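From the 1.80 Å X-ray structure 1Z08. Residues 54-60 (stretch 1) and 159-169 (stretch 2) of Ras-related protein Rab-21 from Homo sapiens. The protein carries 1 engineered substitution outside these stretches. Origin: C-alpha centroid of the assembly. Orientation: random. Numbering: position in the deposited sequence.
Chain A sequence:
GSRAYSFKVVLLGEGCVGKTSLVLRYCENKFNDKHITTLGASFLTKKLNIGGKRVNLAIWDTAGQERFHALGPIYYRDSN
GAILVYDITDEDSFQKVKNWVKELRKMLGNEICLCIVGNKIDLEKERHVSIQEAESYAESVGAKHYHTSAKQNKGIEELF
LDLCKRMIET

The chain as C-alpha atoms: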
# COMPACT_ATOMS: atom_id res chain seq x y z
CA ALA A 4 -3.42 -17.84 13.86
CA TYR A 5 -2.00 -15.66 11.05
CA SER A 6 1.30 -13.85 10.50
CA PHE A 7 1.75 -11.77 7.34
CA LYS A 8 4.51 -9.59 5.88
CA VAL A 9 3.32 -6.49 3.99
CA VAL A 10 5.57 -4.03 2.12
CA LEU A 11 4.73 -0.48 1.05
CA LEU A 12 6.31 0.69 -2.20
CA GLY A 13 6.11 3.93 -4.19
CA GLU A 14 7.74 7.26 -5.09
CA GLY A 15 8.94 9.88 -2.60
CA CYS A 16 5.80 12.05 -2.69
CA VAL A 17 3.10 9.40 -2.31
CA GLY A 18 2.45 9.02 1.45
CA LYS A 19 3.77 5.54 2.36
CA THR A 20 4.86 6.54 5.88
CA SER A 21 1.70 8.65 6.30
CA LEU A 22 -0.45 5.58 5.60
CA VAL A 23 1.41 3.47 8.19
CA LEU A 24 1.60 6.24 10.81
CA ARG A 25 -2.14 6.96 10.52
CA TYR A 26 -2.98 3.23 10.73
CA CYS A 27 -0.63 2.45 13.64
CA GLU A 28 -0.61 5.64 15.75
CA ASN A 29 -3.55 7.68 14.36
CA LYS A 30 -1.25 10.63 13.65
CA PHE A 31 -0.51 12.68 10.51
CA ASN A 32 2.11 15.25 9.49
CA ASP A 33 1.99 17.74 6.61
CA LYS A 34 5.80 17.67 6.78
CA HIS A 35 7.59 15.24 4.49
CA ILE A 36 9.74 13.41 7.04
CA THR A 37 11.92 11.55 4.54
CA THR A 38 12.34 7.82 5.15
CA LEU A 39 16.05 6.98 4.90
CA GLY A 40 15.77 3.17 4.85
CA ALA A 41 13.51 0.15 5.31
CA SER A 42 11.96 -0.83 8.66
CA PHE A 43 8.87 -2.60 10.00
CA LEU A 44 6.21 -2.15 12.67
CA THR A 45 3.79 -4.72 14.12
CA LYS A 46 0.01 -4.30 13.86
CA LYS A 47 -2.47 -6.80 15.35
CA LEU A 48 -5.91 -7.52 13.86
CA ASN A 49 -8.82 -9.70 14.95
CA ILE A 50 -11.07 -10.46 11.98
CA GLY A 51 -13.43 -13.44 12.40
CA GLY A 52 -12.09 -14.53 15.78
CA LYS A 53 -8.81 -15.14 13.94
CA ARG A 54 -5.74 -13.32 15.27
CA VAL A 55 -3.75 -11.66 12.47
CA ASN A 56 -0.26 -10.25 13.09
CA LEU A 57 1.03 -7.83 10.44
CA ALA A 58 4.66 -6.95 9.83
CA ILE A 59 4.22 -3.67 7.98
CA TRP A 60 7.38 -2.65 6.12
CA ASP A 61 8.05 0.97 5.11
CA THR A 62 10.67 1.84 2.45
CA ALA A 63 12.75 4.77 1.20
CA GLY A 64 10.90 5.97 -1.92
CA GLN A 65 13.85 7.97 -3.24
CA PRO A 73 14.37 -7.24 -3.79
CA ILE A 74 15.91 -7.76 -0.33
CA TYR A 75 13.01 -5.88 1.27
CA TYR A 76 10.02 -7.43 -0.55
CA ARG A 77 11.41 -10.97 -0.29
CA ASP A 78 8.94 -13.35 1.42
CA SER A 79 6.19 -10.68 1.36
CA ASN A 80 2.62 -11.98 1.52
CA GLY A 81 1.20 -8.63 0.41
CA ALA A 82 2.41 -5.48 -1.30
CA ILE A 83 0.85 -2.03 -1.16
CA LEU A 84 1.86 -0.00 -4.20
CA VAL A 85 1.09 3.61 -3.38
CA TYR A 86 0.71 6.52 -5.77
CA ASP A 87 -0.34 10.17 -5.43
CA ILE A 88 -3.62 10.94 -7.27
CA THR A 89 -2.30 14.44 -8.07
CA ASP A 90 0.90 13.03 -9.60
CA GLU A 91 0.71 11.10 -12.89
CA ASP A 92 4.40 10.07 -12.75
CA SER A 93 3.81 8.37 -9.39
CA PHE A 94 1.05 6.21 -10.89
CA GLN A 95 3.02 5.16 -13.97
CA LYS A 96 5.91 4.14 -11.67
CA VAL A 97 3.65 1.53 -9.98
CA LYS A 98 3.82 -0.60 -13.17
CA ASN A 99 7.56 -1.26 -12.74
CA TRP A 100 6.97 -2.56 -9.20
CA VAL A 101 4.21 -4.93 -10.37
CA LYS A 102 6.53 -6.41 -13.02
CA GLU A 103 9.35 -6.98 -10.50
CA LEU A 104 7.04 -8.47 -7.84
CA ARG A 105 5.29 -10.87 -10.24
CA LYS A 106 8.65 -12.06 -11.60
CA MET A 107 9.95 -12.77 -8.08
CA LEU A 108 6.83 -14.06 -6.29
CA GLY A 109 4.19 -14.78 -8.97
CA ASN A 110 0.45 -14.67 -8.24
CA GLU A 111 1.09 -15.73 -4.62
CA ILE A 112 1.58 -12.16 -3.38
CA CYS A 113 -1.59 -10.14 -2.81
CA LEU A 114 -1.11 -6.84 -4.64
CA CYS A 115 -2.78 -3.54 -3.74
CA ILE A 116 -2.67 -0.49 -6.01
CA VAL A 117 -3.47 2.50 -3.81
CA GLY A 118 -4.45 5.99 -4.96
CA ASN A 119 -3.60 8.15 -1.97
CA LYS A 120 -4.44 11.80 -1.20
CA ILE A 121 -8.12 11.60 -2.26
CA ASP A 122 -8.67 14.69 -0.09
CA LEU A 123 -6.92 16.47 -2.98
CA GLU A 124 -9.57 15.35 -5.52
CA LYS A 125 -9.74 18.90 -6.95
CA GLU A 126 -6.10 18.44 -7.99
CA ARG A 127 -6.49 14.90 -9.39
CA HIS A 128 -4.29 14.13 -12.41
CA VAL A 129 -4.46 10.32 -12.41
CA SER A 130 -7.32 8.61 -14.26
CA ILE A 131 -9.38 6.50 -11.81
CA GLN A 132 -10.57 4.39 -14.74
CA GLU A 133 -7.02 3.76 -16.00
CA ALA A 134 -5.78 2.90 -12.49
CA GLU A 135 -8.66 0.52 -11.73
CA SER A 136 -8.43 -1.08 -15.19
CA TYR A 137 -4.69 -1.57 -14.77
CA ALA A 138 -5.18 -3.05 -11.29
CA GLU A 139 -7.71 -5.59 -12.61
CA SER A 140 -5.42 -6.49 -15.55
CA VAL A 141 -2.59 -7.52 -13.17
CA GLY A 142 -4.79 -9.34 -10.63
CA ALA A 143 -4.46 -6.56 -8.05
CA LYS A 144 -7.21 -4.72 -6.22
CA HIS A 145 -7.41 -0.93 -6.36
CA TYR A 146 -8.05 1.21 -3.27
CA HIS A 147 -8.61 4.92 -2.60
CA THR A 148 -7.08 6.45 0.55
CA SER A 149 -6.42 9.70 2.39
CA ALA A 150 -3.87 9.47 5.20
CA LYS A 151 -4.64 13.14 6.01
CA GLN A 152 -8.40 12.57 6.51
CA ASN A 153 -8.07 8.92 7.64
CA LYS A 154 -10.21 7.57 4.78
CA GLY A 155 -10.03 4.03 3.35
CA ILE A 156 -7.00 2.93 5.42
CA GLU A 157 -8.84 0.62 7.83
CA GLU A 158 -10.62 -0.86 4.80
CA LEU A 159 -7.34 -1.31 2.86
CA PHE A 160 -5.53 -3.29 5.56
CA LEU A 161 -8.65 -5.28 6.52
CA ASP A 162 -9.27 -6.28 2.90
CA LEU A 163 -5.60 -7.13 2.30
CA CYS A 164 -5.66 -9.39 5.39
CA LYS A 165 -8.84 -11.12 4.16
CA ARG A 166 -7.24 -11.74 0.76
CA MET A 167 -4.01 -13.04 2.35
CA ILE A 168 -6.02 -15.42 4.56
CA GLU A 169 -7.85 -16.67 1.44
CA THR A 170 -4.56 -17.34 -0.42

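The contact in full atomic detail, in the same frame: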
# COMPACT_ATOMS: atom_id res chain seq x y z
N ARG A 54 -6.78 -14.29 14.95
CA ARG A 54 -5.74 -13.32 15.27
C ARG A 54 -4.76 -13.18 14.10
O ARG A 54 -4.15 -14.16 13.67
CB ARG A 54 -5.00 -13.72 16.53
N VAL A 55 -4.64 -11.96 13.58
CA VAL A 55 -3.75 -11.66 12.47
C VAL A 55 -2.66 -10.69 12.93
O VAL A 55 -2.96 -9.61 13.43
CB VAL A 55 -4.52 -11.06 11.27
CG1 VAL A 55 -3.58 -10.69 10.13
CG2 VAL A 55 -5.59 -12.03 10.77
N ASN A 56 -1.40 -11.11 12.78
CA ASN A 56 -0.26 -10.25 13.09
C ASN A 56 0.40 -9.76 11.80
O ASN A 56 0.83 -10.56 10.98
CB ASN A 56 0.78 -10.99 13.95
CG ASN A 56 0.18 -11.55 15.23
OD1 ASN A 56 -0.92 -11.18 15.64
ND2 ASN A 56 0.92 -12.45 15.87
N LEU A 57 0.44 -8.44 11.63
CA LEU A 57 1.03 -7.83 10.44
C LEU A 57 2.40 -7.24 10.71
O LEU A 57 2.58 -6.48 11.67
CB LEU A 57 0.10 -6.74 9.89
CG LEU A 57 -0.58 -6.92 8.53
CD1 LEU A 57 -1.15 -8.32 8.32
CD2 LEU A 57 -1.67 -5.86 8.37
N ALA A 58 3.36 -7.61 9.88
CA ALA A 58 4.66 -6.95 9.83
C ALA A 58 4.61 -5.97 8.67
O ALA A 58 4.72 -6.38 7.51
CB ALA A 58 5.77 -7.96 9.65
N ILE A 59 4.42 -4.70 8.99
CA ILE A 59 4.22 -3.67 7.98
C ILE A 59 5.54 -2.95 7.71
O ILE A 59 6.03 -2.19 8.54
CB ILE A 59 3.12 -2.65 8.39
CG1 ILE A 59 1.79 -3.36 8.65
CG2 ILE A 59 2.97 -1.55 7.33
CD1 ILE A 59 0.72 -2.49 9.29
N TRP A 60 6.10 -3.21 6.53
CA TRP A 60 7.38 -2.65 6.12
C TRP A 60 7.22 -1.34 5.35
O TRP A 60 6.43 -1.27 4.40
CB TRP A 60 8.15 -3.64 5.26
CG TRP A 60 8.83 -4.71 6.05
CD1 TRP A 60 8.25 -5.84 6.55
CD2 TRP A 60 10.20 -4.75 6.43
NE1 TRP A 60 9.19 -6.58 7.23
CE2 TRP A 60 10.40 -5.94 7.16
CE3 TRP A 60 11.30 -3.90 6.22
CZ2 TRP A 60 11.64 -6.30 7.70
CZ3 TRP A 60 12.54 -4.26 6.75
CH2 TRP A 60 12.70 -5.45 7.48
N LEU A 159 -8.47 -0.79 3.63
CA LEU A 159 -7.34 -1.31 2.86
C LEU A 159 -6.65 -2.48 3.56
O LEU A 159 -6.49 -3.56 2.98
CB LEU A 159 -6.31 -0.20 2.56
CG LEU A 159 -4.90 -0.60 2.11
CD1 LEU A 159 -4.88 -1.28 0.75
CD2 LEU A 159 -3.97 0.62 2.13
N PHE A 160 -6.25 -2.27 4.81
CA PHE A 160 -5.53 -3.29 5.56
C PHE A 160 -6.42 -4.48 5.91
O PHE A 160 -5.96 -5.62 5.88
CB PHE A 160 -4.86 -2.70 6.80
CG PHE A 160 -3.60 -1.93 6.50
CD1 PHE A 160 -2.39 -2.60 6.29
CD2 PHE A 160 -3.63 -0.54 6.41
CE1 PHE A 160 -1.23 -1.89 6.01
CE2 PHE A 160 -2.46 0.18 6.13
CZ PHE A 160 -1.26 -0.50 5.93
N LEU A 161 -7.68 -4.21 6.24
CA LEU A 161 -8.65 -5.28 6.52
C LEU A 161 -8.86 -6.17 5.30
O LEU A 161 -8.83 -7.39 5.41
CB LEU A 161 -9.99 -4.70 7.01
CG LEU A 161 -11.14 -5.69 7.26
CD1 LEU A 161 -10.83 -6.63 8.41
CD2 LEU A 161 -12.45 -4.95 7.51
N ASP A 162 -9.06 -5.54 4.14
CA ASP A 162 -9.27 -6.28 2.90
C ASP A 162 -8.03 -7.07 2.48
O ASP A 162 -8.14 -8.21 2.04
CB ASP A 162 -9.72 -5.35 1.76
CG ASP A 162 -10.37 -6.11 0.61
OD1 ASP A 162 -9.88 -6.00 -0.53
OD2 ASP A 162 -11.37 -6.81 0.86
N LEU A 163 -6.86 -6.46 2.63
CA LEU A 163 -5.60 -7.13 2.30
C LEU A 163 -5.41 -8.38 3.16
O LEU A 163 -5.03 -9.43 2.65
CB LEU A 163 -4.40 -6.17 2.44
CG LEU A 163 -2.97 -6.68 2.17
CD1 LEU A 163 -2.80 -7.32 0.80
CD2 LEU A 163 -1.98 -5.55 2.34
N CYS A 164 -5.72 -8.26 4.45
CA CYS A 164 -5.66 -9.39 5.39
C CYS A 164 -6.61 -10.51 4.99
O CYS A 164 -6.24 -11.69 5.03
CB CYS A 164 -5.95 -8.91 6.81
SG CYS A 164 -4.61 -7.99 7.57
N LYS A 165 -7.84 -10.15 4.62
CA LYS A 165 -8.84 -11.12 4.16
C LYS A 165 -8.35 -11.88 2.93
O LYS A 165 -8.49 -13.10 2.85
CB LYS A 165 -10.16 -10.43 3.82
CG LYS A 165 -10.96 -9.97 5.02
CD LYS A 165 -12.27 -9.35 4.54
CE LYS A 165 -13.00 -8.63 5.66
NZ LYS A 165 -14.20 -7.93 5.13
N ARG A 166 -7.76 -11.15 1.99
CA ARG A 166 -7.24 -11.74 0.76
C ARG A 166 -6.02 -12.63 1.01
O ARG A 166 -5.84 -13.65 0.35
CB ARG A 166 -6.91 -10.65 -0.26
CG ARG A 166 -8.11 -9.89 -0.81
CD ARG A 166 -7.67 -8.61 -1.53
NE ARG A 166 -6.78 -8.90 -2.65
CZ ARG A 166 -5.85 -8.07 -3.11
NH1 ARG A 166 -5.66 -6.88 -2.55
NH2 ARG A 166 -5.09 -8.44 -4.13
N MET A 167 -5.18 -12.24 1.97
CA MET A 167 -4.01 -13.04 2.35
C MET A 167 -4.39 -14.32 3.10
O MET A 167 -3.71 -15.35 2.98
CB MET A 167 -2.99 -12.22 3.14
CG MET A 167 -2.28 -11.15 2.31
SD MET A 167 -1.04 -10.19 3.21
CE MET A 167 -2.00 -9.52 4.56
N ILE A 168 -5.47 -14.25 3.88
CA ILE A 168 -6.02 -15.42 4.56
C ILE A 168 -6.59 -16.41 3.53
O ILE A 168 -6.45 -17.62 3.68
CB ILE A 168 -7.10 -15.03 5.61
CG1 ILE A 168 -6.46 -14.33 6.81
CG2 ILE A 168 -7.90 -16.25 6.09
CD1 ILE A 168 -7.45 -13.59 7.71
N GLU A 169 -7.21 -15.86 2.48
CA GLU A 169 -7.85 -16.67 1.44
C GLU A 169 -6.86 -17.27 0.43
O GLU A 169 -7.24 -18.11 -0.39
CB GLU A 169 -8.93 -15.85 0.72

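A helix that enters stretch 2 from earlier in the chain packs across one face of the strand to which residues 54-60 belong, and the contact is made entirely of apolar side chains. No hydrogen bond passes between the two stretches. The axes come within 10.6 Å of each other, with an angle of 109° between their N-to-C directions, and about 270 Å² of surface is buried, both sides summed. Because side chains alternate along an extended strand, Val 55, Leu 57 and Ile 59 all point toward the helix, while Asn 56, between the first two, points away and is exposed.

Leu 159, first in the stretch, is buried but out of reach of the strand. Phe 160 is the first residue to make contact. Its CA-to-CB bond points toward the strand, and chi1 in the m well carries the ring to two neighbours: Phe 160 CD1 lies 3.9 Å from Leu 57 CD2, and Phe 160 CE1 lies 3.9 Å from Ile 59 CD1. Both methyls meet the ring obliquely. A broad, flat phenyl group suits this position, since one side chain can cover two strand residues.

Leu 161 and Asp 162 leave the contact: the first points away, and the second, out of reach, has its OD1 satisfied by a hydrogen bond elsewhere in the structure. Leu 163 points toward the strand, but its CD2 stays 6.0 Å from Leu 57 CD2, too far for contact.

Cys 164 sits where the backbones draw nearest, its CA 7.7 Å from the CA of Val 55. A small side chain fits this narrow gap, and its polarizable sulfur packs readily against hydrocarbon: Cys 164 SG is 3.6 Å from Leu 57 CD1 and 3.9 Å from Val 55 CG1. One turn of helix separates it from Phe 160, and the backbone hydrogen bond from Cys 164 N to Phe 160 O, 3.0 Å, ties the two together.

Lys 165 points away, its extended chain suited to an exposed surface, and Arg 166 is out of reach. Met 167 returns to the strand; its long, unbranched side chain places Met 167 CE 4.0 Å from Leu 57 CD1. Leu 57 thus touches Phe 160, Cys 164 and Met 167, and it has the largest covered area of any residue here, its chi1 of -113° lying between the usual wells.

Ile 168, one turn beyond Cys 164, closes the contact: its CD1 lies 3.9 Å from Val 55 CG2. Ile 168 is partly exposed, yet its hydrocarbon side chain still packs on buried Val 55, so an apolar residue suits the position.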